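Local coordinates for enhancer of mRNA-decapping protein 4 homolog (Drosophila melanogaster, PDB 2VXG) that probably acts in mRNA decapping during mRNA degradation and is required for silencing a subset of endogenous miRNA targets, at residues Gln22-Asn27 with Leu57-Gln62; Gln62-Asp67 with Glu73-Tyr78; Arg106-Phe111 with Ser122-Leu127. All blocks are in the same frame, centred on the assembly; numbering follows the deposited sequence.

Overall arrangement
The chain is the C-terminal region of the protein, an all-helical fold, and the three contacts follow one another along it. Contacts 1 and 2 share helix 54-66 and Gln62, their centres about 10 Å apart. They touch through a probable hydrogen bond from Gln63 NE2 to Leu24 O (2.8 Å) and through Leu60 packed on Tyr78. Contact 3 joins the last two helices, its centre about 11 Å from that of contact 2; the two touch where Gln76 OE1 lies 3.4 Å from Val124 CG2. Contacts 1 and 3 lie on opposite sides of the chain's centre, about 19 Å between centres and about 5 Å between nearest atoms. Contact 2 therefore bridges the series.

Contact 1 (Gln22-Asn27 with Leu57-Gln62); sequences QALLAN and LLSLIQ
Ser59 is the first residue of 57-62 to make substantial contact with Leu24, the one residue of 22-27 that carries its side of the interface. The hydroxyl OG, set anti to the backbone N (chi1 178°), lies alongside the leucine side chain: Leu24 CD1 is 3.6 Å from Ser59 OG, and CD2 is at almost the same range, so the oxygen faces both branch methyls. The serine carbon also takes part, with Ser59 CB 3.9 Å from Leu24 CD1. One residue later, Leu60 offers its backbone first, its CA standing 4.0 Å from Leu24 CD2. The side chain of Leu60 follows more loosely, Leu60 CD1 being 4.3 Å from Leu24 CD2. Leu24 thus divides its tip between the two neighbours, CD1 on Ser59 and CD2 spanning Ser59 and Leu60. The contact packs helix 16-25 against helix 54-66, with helix 29-38 beside both, since Val32 touches Leu24 and Leu60, while Tyr78 of helix 73-85 packs on Leu60. Just beyond the segment, Gln63 NE2 donates a hydrogen bond to Leu24 O of helix 16-25. Chemically, the side-chain meeting itself rests on methyl groups against a hydroxyl and a helix backbone, so shape rather than charge holds it, and the directional polar link is left to the neighbouring glutamine.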
loop_
_atom_site.group_PDB
_atom_site.type_symbol
_atom_site.label_atom_id
_atom_site.label_comp_id
_atom_site.label_asym_id
_atom_site.label_seq_id
_atom_site.Cartn_x
_atom_site.Cartn_y
_atom_site.Cartn_z
ATOM N N GLN A 22 1.220 9.590 9.724
ATOM C CA GLN A 22 0.928 9.168 11.079
ATOM C C GLN A 22 0.632 7.692 11.080
ATOM O O GLN A 22 1.217 6.950 11.870
ATOM C CB GLN A 22 -0.279 9.926 11.657
ATOM C CG GLN A 22 -0.705 9.493 13.072
ATOM C CD GLN A 22 0.347 9.715 14.163
ATOM O OE1 GLN A 22 1.069 8.785 14.533
ATOM N NE2 GLN A 22 0.426 10.938 14.694
ATOM N N ALA A 23 -0.232 7.256 10.160
ATOM C CA ALA A 23 -0.578 5.847 10.132
ATOM C C ALA A 23 0.682 4.958 9.893
ATOM O O ALA A 23 0.887 3.934 10.582
ATOM C CB ALA A 23 -1.627 5.602 9.094
ATOM N N LEU A 24 1.520 5.365 8.942
ATOM C CA LEU A 24 2.686 4.589 8.493
ATOM C C LEU A 24 3.911 4.611 9.422
ATOM O O LEU A 24 4.734 3.656 9.437
ATOM C CB LEU A 24 3.106 4.998 7.080
ATOM C CG LEU A 24 2.145 4.665 5.943
ATOM C CD1 LEU A 24 2.471 5.404 4.652
ATOM C CD2 LEU A 24 2.064 3.146 5.740
ATOM N N LEU A 25 4.074 5.712 10.149
ATOM C CA LEU A 25 5.129 5.812 11.199
ATOM C C LEU A 25 4.818 5.090 12.500
ATOM O O LEU A 25 5.676 4.975 13.347
ATOM C CB LEU A 25 5.415 7.272 11.505
ATOM C CG LEU A 25 6.119 8.035 10.379
ATOM C CD1 LEU A 25 6.255 9.499 10.711
ATOM C CD2 LEU A 25 7.480 7.442 10.113
ATOM N N ALA A 26 3.571 4.669 12.700
ATOM C CA ALA A 26 3.139 3.968 13.918
ATOM C C ALA A 26 3.573 2.500 13.998
ATOM O O ALA A 26 3.475 1.859 15.064
ATOM C CB ALA A 26 1.519 4.098 14.070
ATOM N N ASN A 27 4.043 1.940 12.877
ATOM C CA ASN A 27 4.434 0.524 12.838
ATOM C C ASN A 27 3.218 -0.316 13.260
ATOM O O ASN A 27 3.270 -1.131 14.176
ATOM C CB ASN A 27 5.673 0.282 13.726
ATOM C CG ASN A 27 6.095 -1.165 13.795
ATOM O OD1 ASN A 27 6.103 -1.872 12.783
ATOM N ND2 ASN A 27 6.488 -1.604 14.990
ATOM N N LEU A 57 3.209 6.190 -0.991
ATOM C CA LEU A 57 2.801 5.034 -1.799
ATOM C C LEU A 57 3.739 3.855 -1.596
ATOM O O LEU A 57 3.259 2.729 -1.404
ATOM C CB LEU A 57 2.729 5.409 -3.286
ATOM C CG LEU A 57 1.627 6.374 -3.698
ATOM C CD1 LEU A 57 1.859 6.870 -5.076
ATOM C CD2 LEU A 57 0.276 5.705 -3.588
ATOM N N LEU A 58 5.062 4.093 -1.639
ATOM C CA LEU A 58 6.079 3.001 -1.524
ATOM C C LEU A 58 6.102 2.364 -0.127
ATOM O O LEU A 58 6.303 1.171 0.030
ATOM C CB LEU A 58 7.466 3.485 -1.896
ATOM C CG LEU A 58 7.707 3.788 -3.394
ATOM C CD1 LEU A 58 9.051 4.475 -3.710
ATOM C CD2 LEU A 58 7.487 2.555 -4.298
ATOM N N SER A 59 5.907 3.180 0.894
ATOM C CA SER A 59 5.749 2.697 2.289
ATOM C C SER A 59 4.469 1.853 2.494
ATOM O O SER A 59 4.501 0.816 3.145
ATOM C CB SER A 59 5.742 3.905 3.236
ATOM O OG SER A 59 5.550 3.535 4.609
ATOM N N LEU A 60 3.358 2.318 1.956
ATOM C CA LEU A 60 2.091 1.602 1.999
ATOM C C LEU A 60 2.263 0.250 1.316
ATOM O O LEU A 60 1.890 -0.790 1.885
ATOM C CB LEU A 60 0.993 2.445 1.327
ATOM C CG LEU A 60 -0.459 2.015 1.317
ATOM C CD1 LEU A 60 -0.877 1.879 2.806
ATOM C CD2 LEU A 60 -1.342 3.057 0.569
ATOM N N ILE A 61 2.910 0.248 0.151
ATOM C CA ILE A 61 3.193 -1.011 -0.561
ATOM C C ILE A 61 4.027 -1.967 0.328
ATOM O O ILE A 61 3.691 -3.169 0.452
ATOM C CB ILE A 61 3.959 -0.798 -1.911
ATOM C CG1 ILE A 61 2.995 -0.277 -2.991
ATOM C CG2 ILE A 61 4.576 -2.121 -2.395
ATOM C CD1 ILE A 61 3.710 0.272 -4.241
ATOM N N GLN A 62 5.045 -1.427 0.940
ATOM C CA GLN A 62 5.868 -2.141 1.838
ATOM C C GLN A 62 5.108 -2.758 3.028
ATOM O O GLN A 62 5.168 -3.931 3.282
ATOM C CB GLN A 62 7.017 -1.245 2.237
ATOM C CG GLN A 62 8.085 -1.898 2.985
ATOM C CD GLN A 62 7.839 -1.952 4.464
ATOM O OE1 GLN A 62 7.583 -0.944 5.085
ATOM N NE2 GLN A 62 7.939 -3.112 5.033
#

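Contact 2 (Gln62-Asp67 with Glu73-Tyr78); sequences QQISAD and ELKQRY
Ile64 and Lys75 meet at the heart of a helical hairpin, in which helix 54-66 turns through a short loop into helix 73-85 running back beside it. The tight half is apolar. Ile64 CG2 presses on Lys75 CB at 3.5 Å, closer than usual for two carbons, and the two chains lie alongside, pointing opposite ways. The other branch reaches along the second helix: Ile64 CD1 lies 3.9 Å from Tyr78 CB, and it also approaches the backbone oxygen of Lys75. Tyr78 meets the isoleucine with its CB, while its ring leads away to Phe45 and its OH to a hydrogen bond with Ser41. An alanine in place of Ile64 lacks both CG2 and CD1, and would probably leave a gap beside Lys75 CB and remove one apolar contact from Tyr78 CB. The other part of the contact is looser and wet. A bend at chi3 (-63°) in the Lys75 chain helps direct its ammonium toward the loop, where NZ hydrogen-bonds Asn70 O, and it also makes a salt bridge with Glu33 of helix 29-38. Asp67 O stays 4.3 Å from Lys75 NZ, so the direct approach of these two groups is long. A water bridges the wider gap from Ile64 O to Lys75 NZ, donating to Ile64 O at 2.7 Å and accepting from Lys75 NZ at 2.9 Å.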
loop_
_atom_site.group_PDB
_atom_site.type_symbol
_atom_site.label_atom_id
_atom_site.label_comp_id
_atom_site.label_asym_id
_atom_site.label_seq_id
_atom_site.Cartn_x
_atom_site.Cartn_y
_atom_site.Cartn_z
ATOM N N GLN A 62 5.045 -1.427 0.940
ATOM C CA GLN A 62 5.868 -2.141 1.838
ATOM C C GLN A 62 5.108 -2.758 3.028
ATOM O O GLN A 62 5.168 -3.931 3.282
ATOM C CB GLN A 62 7.017 -1.245 2.237
ATOM C CG GLN A 62 8.085 -1.898 2.985
ATOM C CD GLN A 62 7.839 -1.952 4.464
ATOM O OE1 GLN A 62 7.583 -0.944 5.085
ATOM N NE2 GLN A 62 7.939 -3.112 5.033
ATOM N N GLN A 63 4.332 -1.940 3.684
ATOM C CA GLN A 63 3.667 -2.295 4.918
ATOM C C GLN A 63 2.518 -3.303 4.729
ATOM O O GLN A 63 2.384 -4.236 5.519
ATOM C CB GLN A 63 3.175 -1.047 5.647
ATOM C CG GLN A 63 4.366 -0.200 6.138
ATOM C CD GLN A 63 4.062 0.655 7.314
ATOM O OE1 GLN A 63 3.081 0.461 8.015
ATOM N NE2 GLN A 63 4.904 1.663 7.525
ATOM N N ILE A 64 1.721 -3.098 3.693
ATOM C CA ILE A 64 0.610 -3.983 3.373
ATOM C C ILE A 64 1.189 -5.388 3.041
ATOM O O ILE A 64 0.662 -6.414 3.510
ATOM C CB ILE A 64 -0.254 -3.460 2.206
ATOM C CG1 ILE A 64 -1.036 -2.197 2.610
ATOM C CG2 ILE A 64 -1.243 -4.590 1.747
ATOM C CD1 ILE A 64 -1.747 -1.498 1.447
ATOM N N SER A 65 2.247 -5.415 2.232
ATOM C CA SER A 65 2.838 -6.680 1.772
ATOM C C SER A 65 3.774 -7.351 2.771
ATOM O O SER A 65 4.092 -8.552 2.624
ATOM C CB SER A 65 3.561 -6.544 0.446
ATOM O OG SER A 65 4.787 -5.848 0.525
ATOM N N ALA A 66 4.264 -6.584 3.742
ATOM C CA ALA A 66 5.142 -7.135 4.790
ATOM C C ALA A 66 4.432 -8.225 5.588
ATOM O O ALA A 66 5.079 -9.096 6.187
ATOM C CB ALA A 66 5.617 -6.018 5.758
ATOM N N ASP A 67 3.116 -8.131 5.667
ATOM C CA ASP A 67 2.343 -9.085 6.394
ATOM C C ASP A 67 1.035 -9.347 5.714
ATOM O O ASP A 67 0.056 -8.654 5.969
ATOM C CB ASP A 67 2.105 -8.613 7.834
ATOM C CG ASP A 67 1.255 -9.572 8.620
ATOM O OD1 ASP A 67 1.200 -10.774 8.262
ATOM O OD2 ASP A 67 0.645 -9.122 9.618
ATOM N N GLU A 73 -9.323 -7.831 0.075
ATOM C CA GLU A 73 -9.671 -6.927 -1.033
ATOM C C GLU A 73 -9.279 -5.464 -0.763
ATOM O O GLU A 73 -8.720 -4.774 -1.625
ATOM C CB GLU A 73 -11.168 -6.988 -1.310
ATOM C CG GLU A 73 -11.518 -7.003 -2.812
ATOM C CD GLU A 73 -12.987 -6.728 -3.097
ATOM O OE1 GLU A 73 -13.559 -5.817 -2.453
ATOM O OE2 GLU A 73 -13.579 -7.410 -3.970
ATOM N N LEU A 74 -9.575 -4.973 0.428
ATOM C CA LEU A 74 -9.219 -3.594 0.721
ATOM C C LEU A 74 -7.703 -3.395 0.486
ATOM O O LEU A 74 -7.297 -2.550 -0.317
ATOM C CB LEU A 74 -9.676 -3.191 2.125
ATOM C CG LEU A 74 -9.121 -1.844 2.593
ATOM C CD1 LEU A 74 -9.509 -0.744 1.624
ATOM C CD2 LEU A 74 -9.510 -1.541 4.045
ATOM N N LYS A 75 -6.875 -4.214 1.141
ATOM C CA LYS A 75 -5.439 -4.057 1.040
ATOM C C LYS A 75 -4.925 -4.398 -0.379
ATOM O O LYS A 75 -3.983 -3.746 -0.857
ATOM C CB LYS A 75 -4.700 -4.855 2.144
ATOM C CG LYS A 75 -4.855 -4.195 3.550
ATOM C CD LYS A 75 -4.057 -4.888 4.687
ATOM C CE LYS A 75 -4.562 -6.338 4.904
ATOM N NZ LYS A 75 -3.903 -7.052 6.051
ATOM N N GLN A 76 -5.538 -5.383 -1.031
ATOM C CA GLN A 76 -5.132 -5.743 -2.399
ATOM C C GLN A 76 -5.392 -4.603 -3.331
ATOM O O GLN A 76 -4.566 -4.251 -4.141
ATOM C CB GLN A 76 -5.880 -6.953 -2.947
ATOM C CG GLN A 76 -5.402 -7.416 -4.376
ATOM C CD GLN A 76 -3.877 -7.580 -4.501
ATOM O OE1 GLN A 76 -3.218 -7.978 -3.552
ATOM N NE2 GLN A 76 -3.315 -7.268 -5.690
ATOM N N ARG A 77 -6.587 -4.038 -3.211
ATOM C CA ARG A 77 -6.987 -2.945 -4.065
ATOM C C ARG A 77 -6.072 -1.740 -3.865
ATOM O O ARG A 77 -5.669 -1.102 -4.845
ATOM C CB ARG A 77 -8.469 -2.622 -3.825
ATOM C CG ARG A 77 -9.082 -1.720 -4.846
ATOM C CD ARG A 77 -9.081 -0.267 -4.424
ATOM N NE ARG A 77 -9.928 -0.054 -3.245
ATOM C CZ ARG A 77 -10.669 1.017 -3.019
ATOM N NH1 ARG A 77 -10.719 2.013 -3.909
ATOM N NH2 ARG A 77 -11.383 1.079 -1.891
ATOM N N TYR A 78 -5.704 -1.429 -2.609
ATOM C CA TYR A 78 -4.642 -0.430 -2.368
ATOM C C TYR A 78 -3.282 -0.803 -2.898
ATOM O O TYR A 78 -2.564 0.073 -3.357
ATOM C CB TYR A 78 -4.526 -0.012 -0.892
ATOM C CG TYR A 78 -5.491 1.135 -0.608
ATOM C CD1 TYR A 78 -5.040 2.456 -0.495
ATOM C CD2 TYR A 78 -6.853 0.894 -0.523
ATOM C CE1 TYR A 78 -5.946 3.507 -0.259
ATOM C CE2 TYR A 78 -7.760 1.919 -0.303
ATOM C CZ TYR A 78 -7.304 3.223 -0.175
ATOM O OH TYR A 78 -8.218 4.253 0.045
HETATM O O HOH W 1 -1.804 -7.437 4.101
HETATM O O HOH W 2 -2.248 -8.858 6.712
#

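Contact 3 (Arg106-Phe111 with Ser122-Leu127); sequences RNCQQF and SNVRLL
Val124 is the bump that fills the hollow between Cys108 and Phe111, which stand three residues apart on the facing helix. Its two methyls divide the work. CG1 goes to the cysteine, where Val124 CG1 lies 3.4 Å from Cys108 CB, a close fit for two carbons, and also touches SG. Val124 CG2 goes to the aromatic ring, 3.6 Å from Phe111 CE2; the approach is oblique. Phe111 CG lies anti to the backbone N (chi1 171°), a setting that carries the ring across to the valine. The fit is reciprocal, since Cys108 fills the step between Val124 and Leu127, its SG 3.9 Å from Leu127 CD2. The segments belong to an antiparallel helix pair, helices 91-114 and 121-134 joined by a short connection, at 150° with segment axes 9.8 Å apart at closest approach. All four contacting residues are buried, and the packing is apolar. Met68 and His71 wall the Phe111 end, the histidine meeting that ring edge-to-face. Helix 73-85 covers the second segment, Gln76 lying against Val124 and Leu127, while Asn80 and Leu83 touch Leu127, so helix 121-134 touches helices 91-114 and 73-85, while Phe111 packs on the loop before the latter.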
loop_
_atom_site.group_PDB
_atom_site.type_symbol
_atom_site.label_atom_id
_atom_site.label_comp_id
_atom_site.label_asym_id
_atom_site.label_seq_id
_atom_site.Cartn_x
_atom_site.Cartn_y
_atom_site.Cartn_z
ATOM N N ARG A 106 8.664 -10.674 -3.615
ATOM C CA ARG A 106 9.111 -11.768 -2.755
ATOM C C ARG A 106 8.013 -12.106 -1.750
ATOM O O ARG A 106 7.687 -13.262 -1.547
ATOM C CB ARG A 106 10.467 -11.392 -2.068
ATOM C CG ARG A 106 11.181 -12.482 -1.186
ATOM C CD ARG A 106 12.744 -12.216 -1.110
ATOM N NE ARG A 106 13.508 -13.014 -0.137
ATOM C CZ ARG A 106 14.274 -14.095 -0.384
ATOM N NH1 ARG A 106 14.386 -14.633 -1.596
ATOM N NH2 ARG A 106 14.910 -14.681 0.621
ATOM N N ASN A 107 7.414 -11.079 -1.141
ATOM C CA ASN A 107 6.277 -11.292 -0.263
ATOM C C ASN A 107 5.045 -11.881 -0.925
ATOM O O ASN A 107 4.342 -12.706 -0.309
ATOM C CB ASN A 107 5.895 -9.984 0.458
ATOM C CG ASN A 107 6.865 -9.640 1.566
ATOM O OD1 ASN A 107 7.357 -8.518 1.667
ATOM N ND2 ASN A 107 7.155 -10.599 2.388
ATOM N N CYS A 108 4.748 -11.426 -2.147
ATOM C CA CYS A 108 3.630 -11.972 -2.926
ATOM C C CYS A 108 3.901 -13.419 -3.266
ATOM O O CYS A 108 3.007 -14.247 -3.176
ATOM C CB CYS A 108 3.385 -11.177 -4.232
ATOM S SG CYS A 108 2.717 -9.497 -3.983
ATOM N N GLN A 109 5.141 -13.730 -3.639
ATOM C CA GLN A 109 5.495 -15.136 -3.907
ATOM C C GLN A 109 5.244 -16.038 -2.667
ATOM O O GLN A 109 4.717 -17.150 -2.787
ATOM C CB GLN A 109 6.940 -15.247 -4.415
ATOM C CG GLN A 109 7.940 -15.517 -3.341
ATOM C CD GLN A 109 9.423 -15.276 -3.694
ATOM O OE1 GLN A 109 9.792 -14.711 -4.764
ATOM N NE2 GLN A 109 10.273 -15.691 -2.761
ATOM N N GLN A 110 5.579 -15.539 -1.479
ATOM C CA GLN A 110 5.350 -16.290 -0.225
ATOM C C GLN A 110 3.867 -16.401 0.089
ATOM O O GLN A 110 3.400 -17.456 0.504
ATOM C CB GLN A 110 6.145 -15.678 0.931
ATOM C CG GLN A 110 7.660 -15.777 0.650
ATOM C CD GLN A 110 8.128 -17.219 0.534
ATOM O OE1 GLN A 110 7.960 -18.004 1.468
ATOM N NE2 GLN A 110 8.705 -17.578 -0.607
ATOM N N PHE A 111 3.128 -15.331 -0.158
ATOM C CA PHE A 111 1.683 -15.348 -0.007
ATOM C C PHE A 111 0.987 -16.374 -0.903
ATOM O O PHE A 111 0.119 -17.129 -0.454
ATOM C CB PHE A 111 1.102 -13.978 -0.322
ATOM C CG PHE A 111 -0.392 -13.972 -0.397
ATOM C CD1 PHE A 111 -1.136 -13.969 0.761
ATOM C CD2 PHE A 111 -1.047 -13.921 -1.631
ATOM C CE1 PHE A 111 -2.526 -13.911 0.711
ATOM C CE2 PHE A 111 -2.446 -13.897 -1.696
ATOM C CZ PHE A 111 -3.175 -13.891 -0.490
ATOM N N SER A 122 -5.333 -15.024 -7.379
ATOM C CA SER A 122 -5.069 -14.719 -8.790
ATOM C C SER A 122 -4.780 -13.234 -8.954
ATOM O O SER A 122 -3.970 -12.851 -9.785
ATOM C CB SER A 122 -6.228 -15.175 -9.699
ATOM O OG SER A 122 -6.307 -16.580 -9.657
ATOM N N ASN A 123 -5.400 -12.419 -8.110
ATOM C CA ASN A 123 -5.135 -10.989 -8.088
ATOM C C ASN A 123 -3.664 -10.698 -7.746
ATOM O O ASN A 123 -3.019 -9.874 -8.384
ATOM C CB ASN A 123 -6.075 -10.289 -7.094
ATOM C CG ASN A 123 -7.539 -10.507 -7.437
ATOM O OD1 ASN A 123 -8.133 -9.727 -8.167
ATOM N ND2 ASN A 123 -8.097 -11.640 -6.977
ATOM N N VAL A 124 -3.134 -11.425 -6.762
ATOM C CA VAL A 124 -1.723 -11.275 -6.409
ATOM C C VAL A 124 -0.837 -11.836 -7.539
ATOM O O VAL A 124 0.206 -11.235 -7.872
ATOM C CB VAL A 124 -1.419 -11.919 -5.057
ATOM C CG1 VAL A 124 0.089 -12.021 -4.786
ATOM C CG2 VAL A 124 -2.115 -11.143 -3.925
ATOM N N ARG A 125 -1.241 -12.954 -8.155
ATOM C CA ARG A 125 -0.475 -13.464 -9.278
ATOM C C ARG A 125 -0.430 -12.450 -10.433
ATOM O O ARG A 125 0.611 -12.252 -11.042
ATOM C CB ARG A 125 -0.996 -14.821 -9.749
ATOM C CG ARG A 125 -0.787 -15.975 -8.734
ATOM C CD ARG A 125 -1.469 -17.245 -9.305
ATOM N NE ARG A 125 -0.682 -17.790 -10.401
ATOM C CZ ARG A 125 -1.168 -18.383 -11.492
ATOM N NH1 ARG A 125 -2.474 -18.539 -11.672
ATOM N NH2 ARG A 125 -0.324 -18.816 -12.429
ATOM N N LEU A 126 -1.536 -11.763 -10.666
ATOM C CA LEU A 126 -1.566 -10.749 -11.692
ATOM C C LEU A 126 -0.681 -9.572 -11.281
ATOM O O LEU A 126 -0.001 -8.970 -12.121
ATOM C CB LEU A 126 -3.005 -10.225 -11.888
ATOM C CG LEU A 126 -3.130 -9.121 -12.942
ATOM C CD1 LEU A 126 -2.774 -9.680 -14.291
ATOM C CD2 LEU A 126 -4.545 -8.559 -12.916
ATOM N N LEU A 127 -0.746 -9.191 -10.013
ATOM C CA LEU A 127 0.105 -8.142 -9.521
ATOM C C LEU A 127 1.595 -8.433 -9.747
ATOM O O LEU A 127 2.327 -7.511 -10.107
ATOM C CB LEU A 127 -0.237 -7.772 -8.072
ATOM C CG LEU A 127 0.526 -6.599 -7.408
ATOM C CD1 LEU A 127 -0.012 -5.201 -7.717
ATOM C CD2 LEU A 127 0.578 -6.788 -5.867
#